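Side-chain contacts in shikimate kinase (PDB 3VAA), which catalyses the ATP-dependent phosphorylation of the 3-hydroxyl group of shikimate, a late step of the pathway to chorismate and the aromatic amino acids: residues D57-E62 / L88-E93; K66-L71 / A78-L83; V130-L135 / D151-F156. All blocks are in the same frame, centred on the assembly; numbering follows the deposited sequence. Where two conformers were deposited one is given.

Contact 1 of 3, residues D57-E62 / L88-E93; sequences DWYIEE and LHEVAE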
loop_
_atom_site.group_PDB
_atom_site.type_symbol
_atom_site.label_atom_id
_atom_site.label_comp_id
_atom_site.label_asym_id
_atom_site.label_seq_id
_atom_site.Cartn_x
_atom_site.Cartn_y
_atom_site.Cartn_z
ATOM N N ASP A 57 8.155 2.710 -2.404
ATOM C CA ASP A 57 8.517 4.097 -2.729
ATOM C C ASP A 57 9.866 4.477 -2.152
ATOM O O ASP A 57 10.653 5.193 -2.806
ATOM C CB ASP A 57 7.457 5.072 -2.260
ATOM C CG ASP A 57 6.211 5.055 -3.121
ATOM O OD1 ASP A 57 6.198 4.404 -4.190
ATOM O OD2 ASP A 57 5.239 5.742 -2.730
ATOM N N TRP A 58 10.138 4.025 -0.926
ATOM C CA TRP A 58 11.446 4.287 -0.306
ATOM C C TRP A 58 12.532 3.588 -1.113
ATOM O O TRP A 58 13.598 4.165 -1.383
ATOM C CB TRP A 58 11.466 3.815 1.160
ATOM C CG TRP A 58 12.830 3.807 1.806
ATOM C CD1 TRP A 58 13.438 4.843 2.444
ATOM C CD2 TRP A 58 13.746 2.698 1.874
ATOM N NE1 TRP A 58 14.683 4.457 2.898
ATOM C CE2 TRP A 58 14.894 3.146 2.564
ATOM C CE3 TRP A 58 13.706 1.372 1.413
ATOM C CZ2 TRP A 58 15.995 2.315 2.813
ATOM C CZ3 TRP A 58 14.802 0.546 1.652
ATOM C CH2 TRP A 58 15.934 1.025 2.351
ATOM N N TYR A 59 12.257 2.342 -1.509
ATOM C CA TYR A 59 13.233 1.559 -2.276
ATOM C C TYR A 59 13.579 2.259 -3.605
ATOM O O TYR A 59 14.752 2.359 -4.008
ATOM C CB TYR A 59 12.696 0.148 -2.493
ATOM C CG TYR A 59 13.661 -0.763 -3.178
ATOM C CD1 TYR A 59 14.620 -1.452 -2.455
ATOM C CD2 TYR A 59 13.630 -0.939 -4.563
ATOM C CE1 TYR A 59 15.523 -2.287 -3.088
ATOM C CE2 TYR A 59 14.514 -1.778 -5.192
ATOM C CZ TYR A 59 15.472 -2.445 -4.448
ATOM O OH TYR A 59 16.381 -3.291 -5.062
ATOM N N ILE A 60 12.550 2.763 -4.262
ATOM C CA ILE A 60 12.696 3.512 -5.514
ATOM C C ILE A 60 13.610 4.736 -5.307
ATOM O O ILE A 60 14.537 4.958 -6.081
ATOM C CB ILE A 60 11.319 3.962 -6.024
ATOM C CG1 ILE A 60 10.550 2.775 -6.632
ATOM C CG2 ILE A 60 11.480 5.101 -7.052
ATOM C CD1 ILE A 60 9.019 3.051 -6.867
ATOM N N GLU A 61 13.367 5.499 -4.242
ATOM C CA GLU A 61 14.178 6.695 -3.976
ATOM C C GLU A 61 15.628 6.353 -3.688
ATOM O O GLU A 61 16.543 7.106 -4.088
ATOM C CB GLU A 61 13.574 7.533 -2.841
ATOM C CG GLU A 61 12.154 7.998 -3.140
ATOM C CD GLU A 61 11.635 9.071 -2.185
ATOM O OE1 GLU A 61 12.363 9.463 -1.237
ATOM O OE2 GLU A 61 10.504 9.559 -2.421
ATOM N N GLU A 62 15.850 5.244 -2.977
ATOM C CA GLU A 62 17.221 4.775 -2.696
ATOM C C GLU A 62 17.971 4.394 -3.983
ATOM O O GLU A 62 19.157 4.660 -4.128
ATOM C CB GLU A 62 17.206 3.556 -1.774
ATOM C CG GLU A 62 16.831 3.838 -0.346
ATOM C CD GLU A 62 17.870 4.643 0.407
ATOM O OE1 GLU A 62 17.483 5.378 1.335
ATOM O OE2 GLU A 62 19.072 4.557 0.079
ATOM N N LEU A 88 9.537 -3.190 -8.317
ATOM C CA LEU A 88 8.676 -4.246 -7.763
ATOM C C LEU A 88 9.317 -5.608 -8.066
ATOM O O LEU A 88 9.392 -6.476 -7.192
ATOM C CB LEU A 88 7.278 -4.188 -8.358
ATOM C CG LEU A 88 6.298 -5.296 -7.948
ATOM C CD1 LEU A 88 6.116 -5.310 -6.420
ATOM C CD2 LEU A 88 4.939 -5.115 -8.664
ATOM N N HIS A 89 9.804 -5.799 -9.299
ATOM C CA HIS A 89 10.454 -7.055 -9.652
ATOM C C HIS A 89 11.733 -7.302 -8.862
ATOM O O HIS A 89 12.057 -8.446 -8.563
ATOM C CB HIS A 89 10.637 -7.165 -11.174
ATOM C CG HIS A 89 9.362 -7.466 -11.886
ATOM N ND1 HIS A 89 9.187 -8.601 -12.644
ATOM C CD2 HIS A 89 8.159 -6.843 -11.863
ATOM C CE1 HIS A 89 7.952 -8.629 -13.115
ATOM N NE2 HIS A 89 7.304 -7.575 -12.656
ATOM N N GLU A 90 12.456 -6.246 -8.529
ATOM C CA GLU A 90 13.649 -6.394 -7.713
ATOM C C GLU A 90 13.313 -6.812 -6.279
ATOM O O GLU A 90 13.914 -7.750 -5.747
ATOM C CB GLU A 90 14.471 -5.106 -7.687
ATOM C CG GLU A 90 15.166 -4.789 -8.978
ATOM C CD GLU A 90 16.271 -3.758 -8.809
ATOM O OE1 GLU A 90 16.487 -3.287 -7.672
ATOM O OE2 GLU A 90 16.932 -3.406 -9.802
ATOM N N VAL A 91 12.350 -6.117 -5.655
ATOM C CA VAL A 91 12.034 -6.418 -4.244
ATOM C C VAL A 91 11.349 -7.766 -4.130
ATOM O O VAL A 91 11.417 -8.418 -3.089
ATOM C CB VAL A 91 11.208 -5.291 -3.547
ATOM C CG1 VAL A 91 11.991 -3.956 -3.585
ATOM C CG2 VAL A 91 9.842 -5.115 -4.161
ATOM N N ALA A 92 10.695 -8.201 -5.191
ATOM C CA ALA A 92 10.010 -9.493 -5.190
ATOM C C ALA A 92 10.987 -10.682 -5.075
ATOM O O ALA A 92 10.559 -11.811 -4.834
ATOM C CB ALA A 92 9.140 -9.620 -6.423
ATOM N N GLU A 93 12.281 -10.427 -5.258
ATOM C CA GLU A 93 13.283 -11.477 -5.124
ATOM C C GLU A 93 13.772 -11.615 -3.683
ATOM O O GLU A 93 14.385 -12.616 -3.346
ATOM C CB GLU A 93 14.451 -11.254 -6.090
ATOM C CG GLU A 93 14.015 -11.205 -7.541
ATOM C CD GLU A 93 15.178 -11.135 -8.522
ATOM O OE1 GLU A 93 16.291 -11.562 -8.165
ATOM O OE2 GLU A 93 14.969 -10.660 -9.660
#
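Y59 holds its CG opposite the backbone N (chi1 -176°), which carries the ring off helix 56-64 and across to E90 and V91 on helix 68-91. V91 turns its CG1 branch to meet that ring, while E90 starts beside its own backbone N and then runs extended to its carboxylate. The two helices are neighbours in the alpha/beta fold of the P-loop kinases; D57, at the start of 57-62, is predicted to bind substrate, but the Y59 contact lies away from that site. The ring face takes a CH-pi contact: V91 CG1 sits over the middle of the Y59 ring, 3.6 to 3.9 Å from each carbon and only 9° off the normal. A branched, compact residue suits this place, and V91 also packs on L56. Tyrosine suits its own because the ring can pack while the hydroxyl at its far end donates to E90. Through OE2 the same carboxylate makes a salt bridge to R63, whose charge probably favours the ionised form. The bond itself is short, Y59 OH to E90 OE1 at 2.6 Å, with OE1 in the ring plane, the carboxylate turned 80° from it, and the hydroxyl approaching nearly along the acceptor's C-O axis.

Contact 2 of 3, residues K66-L71 / A78-L83; sequences KTVGEL and AGFREL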
loop_
_atom_site.group_PDB
_atom_site.type_symbol
_atom_site.label_atom_id
_atom_site.label_comp_id
_atom_site.label_asym_id
_atom_site.label_seq_id
_atom_site.Cartn_x
_atom_site.Cartn_y
_atom_site.Cartn_z
ATOM N N LYS A 66 16.664 10.033 -6.203
ATOM C CA LYS A 66 15.702 11.028 -6.587
ATOM C C LYS A 66 14.429 10.653 -5.877
ATOM O O LYS A 66 14.155 9.472 -5.704
ATOM C CB LYS A 66 15.446 11.016 -8.095
ATOM C CG LYS A 66 16.571 11.645 -8.931
ATOM C CD LYS A 66 16.403 11.342 -10.408
ATOM C CE LYS A 66 17.555 11.920 -11.235
ATOM N NZ LYS A 66 17.555 11.362 -12.618
ATOM N N THR A 67 13.655 11.645 -5.458
ATOM C CA THR A 67 12.376 11.362 -4.809
ATOM C C THR A 67 11.383 10.900 -5.858
ATOM O O THR A 67 11.606 11.085 -7.054
ATOM C CB THR A 67 11.808 12.590 -4.113
ATOM O OG1 THR A 67 11.471 13.592 -5.086
ATOM C CG2 THR A 67 12.813 13.155 -3.113
ATOM N N VAL A 68 10.290 10.263 -5.416
ATOM C CA VAL A 68 9.261 9.837 -6.360
ATOM C C VAL A 68 8.648 11.027 -7.109
ATOM O O VAL A 68 8.313 10.900 -8.280
ATOM C CB VAL A 68 8.160 8.992 -5.670
ATOM C CG1 VAL A 68 8.748 7.643 -5.260
ATOM C CG2 VAL A 68 7.608 9.698 -4.505
ATOM N N GLY A 69 8.537 12.190 -6.448
ATOM C CA GLY A 69 8.014 13.374 -7.099
ATOM C C GLY A 69 8.931 13.855 -8.212
ATOM O O GLY A 69 8.466 14.305 -9.272
ATOM N N GLU A 70 10.232 13.803 -7.963
ATOM C CA GLU A 70 11.214 14.201 -8.964
ATOM C C GLU A 70 11.157 13.262 -10.178
ATOM O O GLU A 70 11.231 13.708 -11.327
ATOM C CB GLU A 70 12.618 14.173 -8.354
ATOM C CG GLU A 70 12.863 15.309 -7.358
ATOM C CD GLU A 70 14.269 15.305 -6.782
ATOM O OE1 GLU A 70 14.718 14.259 -6.280
ATOM O OE2 GLU A 70 14.923 16.364 -6.812
ATOM N N LEU A 71 11.026 11.965 -9.910
ATOM C CA LEU A 71 10.961 10.966 -10.976
ATOM C C LEU A 71 9.727 11.154 -11.848
ATOM O O LEU A 71 9.799 11.064 -13.086
ATOM C CB LEU A 71 11.002 9.548 -10.378
ATOM C CG LEU A 71 12.358 9.126 -9.797
ATOM C CD1 LEU A 71 12.215 7.892 -8.877
ATOM C CD2 LEU A 71 13.397 8.867 -10.905
ATOM N N ALA A 78 3.964 7.498 -17.404
ATOM C CA ALA A 78 4.374 6.239 -18.026
ATOM C C ALA A 78 5.767 5.803 -17.584
ATOM O O ALA A 78 5.980 4.651 -17.262
ATOM C CB ALA A 78 4.310 6.343 -19.557
ATOM N N GLY A 79 6.711 6.743 -17.569
ATOM C CA GLY A 79 8.085 6.443 -17.200
ATOM C C GLY A 79 8.188 6.070 -15.738
ATOM O O GLY A 79 8.914 5.130 -15.377
ATOM N N PHE A 80 7.484 6.792 -14.875
ATOM C CA PHE A 80 7.514 6.436 -13.467
ATOM C C PHE A 80 6.919 5.048 -13.230
ATOM O O PHE A 80 7.460 4.243 -12.433
ATOM C CB PHE A 80 6.790 7.445 -12.587
ATOM C CG PHE A 80 6.793 7.042 -11.151
ATOM C CD1 PHE A 80 7.897 7.291 -10.363
ATOM C CD2 PHE A 80 5.730 6.356 -10.607
ATOM C CE1 PHE A 80 7.925 6.895 -9.043
ATOM C CE2 PHE A 80 5.748 5.957 -9.277
ATOM C CZ PHE A 80 6.853 6.228 -8.501
ATOM N N ARG A 81 5.806 4.745 -13.897
ATOM C CA ARG A 81 5.188 3.425 -13.711
ATOM C C ARG A 81 6.081 2.274 -14.201
ATOM O O ARG A 81 6.064 1.185 -13.627
ATOM C CB ARG A 81 3.810 3.346 -14.336
ATOM C CG ARG A 81 2.803 4.313 -13.705
ATOM C CD ARG A 81 2.608 4.022 -12.232
ATOM N NE ARG A 81 1.732 5.026 -11.622
ATOM C CZ ARG A 81 1.471 5.121 -10.328
ATOM N NH1 ARG A 81 1.984 4.265 -9.452
ATOM N NH2 ARG A 81 0.653 6.074 -9.897
ATOM N N GLU A 82 6.835 2.516 -15.270
ATOM C CA GLU A 82 7.809 1.506 -15.753
ATOM C C GLU A 82 8.886 1.265 -14.682
ATOM O O GLU A 82 9.215 0.132 -14.361
ATOM C CB GLU A 82 8.448 1.976 -17.049
ATOM C CG GLU A 82 9.454 1.021 -17.669
ATOM C CD GLU A 82 10.036 1.628 -18.938
ATOM O OE1 GLU A 82 9.393 1.521 -19.987
ATOM O OE2 GLU A 82 11.125 2.187 -18.872
ATOM N N LEU A 83 9.422 2.331 -14.101
ATOM C CA LEU A 83 10.461 2.146 -13.098
ATOM C C LEU A 83 9.910 1.490 -11.833
ATOM O O LEU A 83 10.582 0.652 -11.214
ATOM C CB LEU A 83 11.180 3.459 -12.797
ATOM C CG LEU A 83 10.685 4.582 -11.972
ATOM C CD1 LEU A 83 10.805 4.286 -10.474
ATOM C CD2 LEU A 83 11.593 5.756 -12.362
#
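F80 meets V68 and L71 with the rim of its ring. V68 CG1 lies 3.9 Å from F80 CE1, and the backbone-proximal CB of L71 comes in the ring plane to 3.8 Å from F80 CD1. The ring reaches them because chi1 of F80, 178°, swings it straight out from its helix. One turn on, L83 adds a second apolar meeting: its CD2 is 3.9 Å from L71 CD2, the two leucines crossing at a slant. L83 holds CG between its backbone N and carbonyl carbon (chi1 77°), a less common choice in a helix. Leucines suit this buried place because their branched ends pack closely on apolar neighbours, and I60 of helix 56-64 touches both.

Both partners belong to helix 68-91, yet the CA atoms of L71 and F80 are 6.2 Å apart, less than half the rise of nine residues in a straight helix. The helix therefore bends back sharply, and its first turn folds against its own later turns. That first turn is fixed by a capping box. T67 OG1, at the N-cap, accepts from E70 N at 3.1 Å, and E70 OE1 accepts from T67 N at 2.9 Å through its anti lone pair, with an N-H...O angle of 165°. Threonine and glutamate suit these positions because each side chain can satisfy the other's amide. Farther out, E61 OE2 probably accepts from V68 N, and R81, predicted to bind substrate, forms a salt bridge through NH1 to E84.

Contact 3 of 3, residues V130-L135 / D151-F156; sequences VLFRRL and DELMDF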
loop_
_atom_site.group_PDB
_atom_site.type_symbol
_atom_site.label_atom_id
_atom_site.label_comp_id
_atom_site.label_asym_id
_atom_site.label_seq_id
_atom_site.Cartn_x
_atom_site.Cartn_y
_atom_site.Cartn_z
ATOM N N VAL A 130 -13.666 5.914 6.949
ATOM C CA VAL A 130 -12.424 5.839 7.702
ATOM C C VAL A 130 -11.310 6.491 6.915
ATOM O O VAL A 130 -10.500 7.208 7.494
ATOM C CB VAL A 130 -12.062 4.391 8.091
ATOM C CG1 VAL A 130 -10.677 4.362 8.741
ATOM C CG2 VAL A 130 -13.146 3.794 9.018
ATOM N N LEU A 131 -11.251 6.249 5.592
ATOM C CA LEU A 131 -10.241 6.922 4.758
ATOM C C LEU A 131 -10.413 8.448 4.842
ATOM O O LEU A 131 -9.423 9.197 4.937
ATOM C CB LEU A 131 -10.334 6.455 3.300
ATOM C CG LEU A 131 -9.877 5.027 3.050
ATOM C CD1 LEU A 131 -10.086 4.676 1.591
ATOM C CD2 LEU A 131 -8.386 4.837 3.456
ATOM N N PHE A 132 -11.676 8.890 4.809
ATOM C CA PHE A 132 -12.034 10.310 4.907
ATOM C C PHE A 132 -11.463 10.906 6.185
ATOM O O PHE A 132 -10.737 11.926 6.151
ATOM C CB PHE A 132 -13.564 10.461 4.827
ATOM C CG PHE A 132 -14.064 11.881 4.971
ATOM C CD1 PHE A 132 -14.078 12.743 3.874
ATOM C CD2 PHE A 132 -14.549 12.338 6.183
ATOM C CE1 PHE A 132 -14.548 14.046 3.988
ATOM C CE2 PHE A 132 -15.033 13.650 6.307
ATOM C CZ PHE A 132 -15.024 14.504 5.200
ATOM N N ARG A 133 -11.766 10.288 7.319
ATOM C CA ARG A 133 -11.230 10.788 8.593
ATOM C C ARG A 133 -9.703 10.826 8.606
ATOM O O ARG A 133 -9.095 11.856 8.922
ATOM C CB ARG A 133 -11.711 9.913 9.739
ATOM C CG ARG A 133 -11.357 10.450 11.116
ATOM C CD ARG A 133 -11.848 9.470 12.141
ATOM N NE ARG A 133 -11.065 8.239 12.067
ATOM C CZ ARG A 133 -11.546 7.011 12.228
ATOM N NH1 ARG A 133 -12.839 6.807 12.424
ATOM N NH2 ARG A 133 -10.730 5.974 12.156
ATOM N N ARG A 134 -9.076 9.706 8.252
ATOM C CA ARG A 134 -7.623 9.623 8.280
ATOM C C ARG A 134 -6.942 10.629 7.367
ATOM O O ARG A 134 -5.963 11.248 7.752
ATOM C CB ARG A 134 -7.139 8.224 7.904
ATOM C CG ARG A 134 -7.501 7.153 8.914
ATOM C CD ARG A 134 -7.087 5.777 8.370
ATOM N NE ARG A 134 -7.320 4.714 9.335
ATOM C CZ ARG A 134 -7.157 3.417 9.085
ATOM N NH1 ARG A 134 -6.757 2.989 7.890
ATOM N NH2 ARG A 134 -7.415 2.536 10.035
ATOM N N LEU A 135 -7.469 10.793 6.156
ATOM C CA LEU A 135 -6.857 11.687 5.186
ATOM C C LEU A 135 -7.079 13.149 5.549
ATOM O O LEU A 135 -6.224 13.981 5.275
ATOM C CB LEU A 135 -7.321 11.339 3.763
ATOM C CG LEU A 135 -6.821 9.963 3.294
ATOM C CD1 LEU A 135 -7.479 9.528 1.992
ATOM C CD2 LEU A 135 -5.298 9.912 3.144
ATOM N N ASP A 151 -18.023 17.038 1.197
ATOM C CA ASP A 151 -18.514 16.234 0.069
ATOM C C ASP A 151 -17.508 16.140 -1.083
ATOM O O ASP A 151 -17.405 15.097 -1.739
ATOM C CB ASP A 151 -19.859 16.796 -0.417
ATOM C CG ASP A 151 -20.651 15.804 -1.262
ATOM O OD1 ASP A 151 -20.172 14.667 -1.500
ATOM O OD2 ASP A 151 -21.776 16.166 -1.678
ATOM N N GLU A 152 -16.754 17.211 -1.327
ATOM C CA GLU A 152 -15.771 17.184 -2.402
ATOM C C GLU A 152 -14.664 16.170 -2.105
ATOM O O GLU A 152 -14.268 15.389 -2.985
ATOM C CB GLU A 152 -15.156 18.560 -2.621
ATOM C CG GLU A 152 -14.206 18.601 -3.796
ATOM C CD GLU A 152 -13.538 19.948 -3.993
ATOM O OE1 GLU A 152 -13.764 20.873 -3.178
ATOM O OE2 GLU A 152 -12.769 20.072 -4.972
ATOM N N LEU A 153 -14.163 16.188 -0.877
ATOM C CA LEU A 153 -13.106 15.270 -0.460
ATOM C C LEU A 153 -13.608 13.824 -0.477
ATOM O O LEU A 153 -12.935 12.932 -1.000
ATOM C CB LEU A 153 -12.598 15.629 0.945
ATOM C CG LEU A 153 -11.578 14.658 1.562
ATOM C CD1 LEU A 153 -10.371 14.499 0.658
ATOM C CD2 LEU A 153 -11.168 15.105 2.955
ATOM N N MET A 154 -14.795 13.597 0.090
ATOM C CA MET A 154 -15.365 12.252 0.121
ATOM C C MET A 154 -15.581 11.729 -1.307
ATOM O O MET A 154 -15.249 10.578 -1.597
ATOM C CB MET A 154 -16.696 12.217 0.881
ATOM C CG MET A 154 -17.323 10.825 0.944
ATOM S SD MET A 154 -16.394 9.628 1.940
ATOM C CE MET A 154 -16.871 10.084 3.591
ATOM N N ASP A 155 -16.156 12.556 -2.185
ATOM C CA ASP A 155 -16.372 12.126 -3.585
ATOM C C ASP A 155 -15.038 11.772 -4.245
ATOM O O ASP A 155 -14.963 10.824 -5.027
ATOM C CB ASP A 155 -17.077 13.203 -4.434
ATOM C CG ASP A 155 -18.532 13.447 -4.021
ATOM O OD1 ASP A 155 -19.150 12.561 -3.387
ATOM O OD2 ASP A 155 -19.062 14.536 -4.349
ATOM N N PHE A 156 -13.983 12.527 -3.936
ATOM C CA PHE A 156 -12.659 12.270 -4.522
ATOM C C PHE A 156 -12.112 10.880 -4.142
ATOM O O PHE A 156 -11.617 10.111 -5.006
ATOM C CB PHE A 156 -11.673 13.369 -4.127
ATOM C CG PHE A 156 -10.310 13.216 -4.757
ATOM C CD1 PHE A 156 -9.299 12.516 -4.103
ATOM C CD2 PHE A 156 -10.055 13.738 -6.007
ATOM C CE1 PHE A 156 -8.060 12.360 -4.681
ATOM C CE2 PHE A 156 -8.807 13.582 -6.592
ATOM C CZ PHE A 156 -7.810 12.896 -5.917
#
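The ring of F132 meets L153 and M154 obliquely. L153 CD2 is 3.7 Å from F132 CE1. From M154, the methyl CE settles 3.6 Å from F132 CB and equally near CG, at the root of the ring. These contacts pack helix 128-137 against helix 150-168. R142, predicted to bind ATP, lies in the chain between the two helices, in what is probably the lid, as in other shikimate kinases; R134, on another side of helix 128-137, hydrogen-bonds G35 O and makes a salt bridge to E181. M154 does not leave its helix straight at F132: bends at chi2 (67°) and chi3 (79°) fold its end round so that it crosses the phenylalanine at about a right angle. An unbranched, flexible thioether suits such a partly exposed place, whereas buried L153 sets its branched end against CE1 and CD1. Sulfur and ring make a Met-aromatic contact, M154 SD lying 5.1 Å from the F132 centroid and 45° off its normal. With only carbon and a polarisable sulfur meeting, the helices are held here by dispersion and by exclusion of water, forces that fix no precise angle.

How the contacts relate
Contacts 1 and 2 are neighbours, their centres 12 Å apart, and both use helix 68-91; contact 2 is nested within the chain loop that contact 1 closes. Helix 56-64, which supplies one side of contact 1, also touches contact 2. Contact 3 comes later in the chain, on helices 128-137 and 150-168, its centre 29 Å from that of contact 1 and 26 Å from that of contact 2. Contacts 1 and 3 lie on opposite sides of the chain's centre. This is consistent with a shikimate-binding side near contacts 1 and 2 and a nucleotide side near contact 3, in a single P-loop kinase domain with its five-stranded parallel sheet.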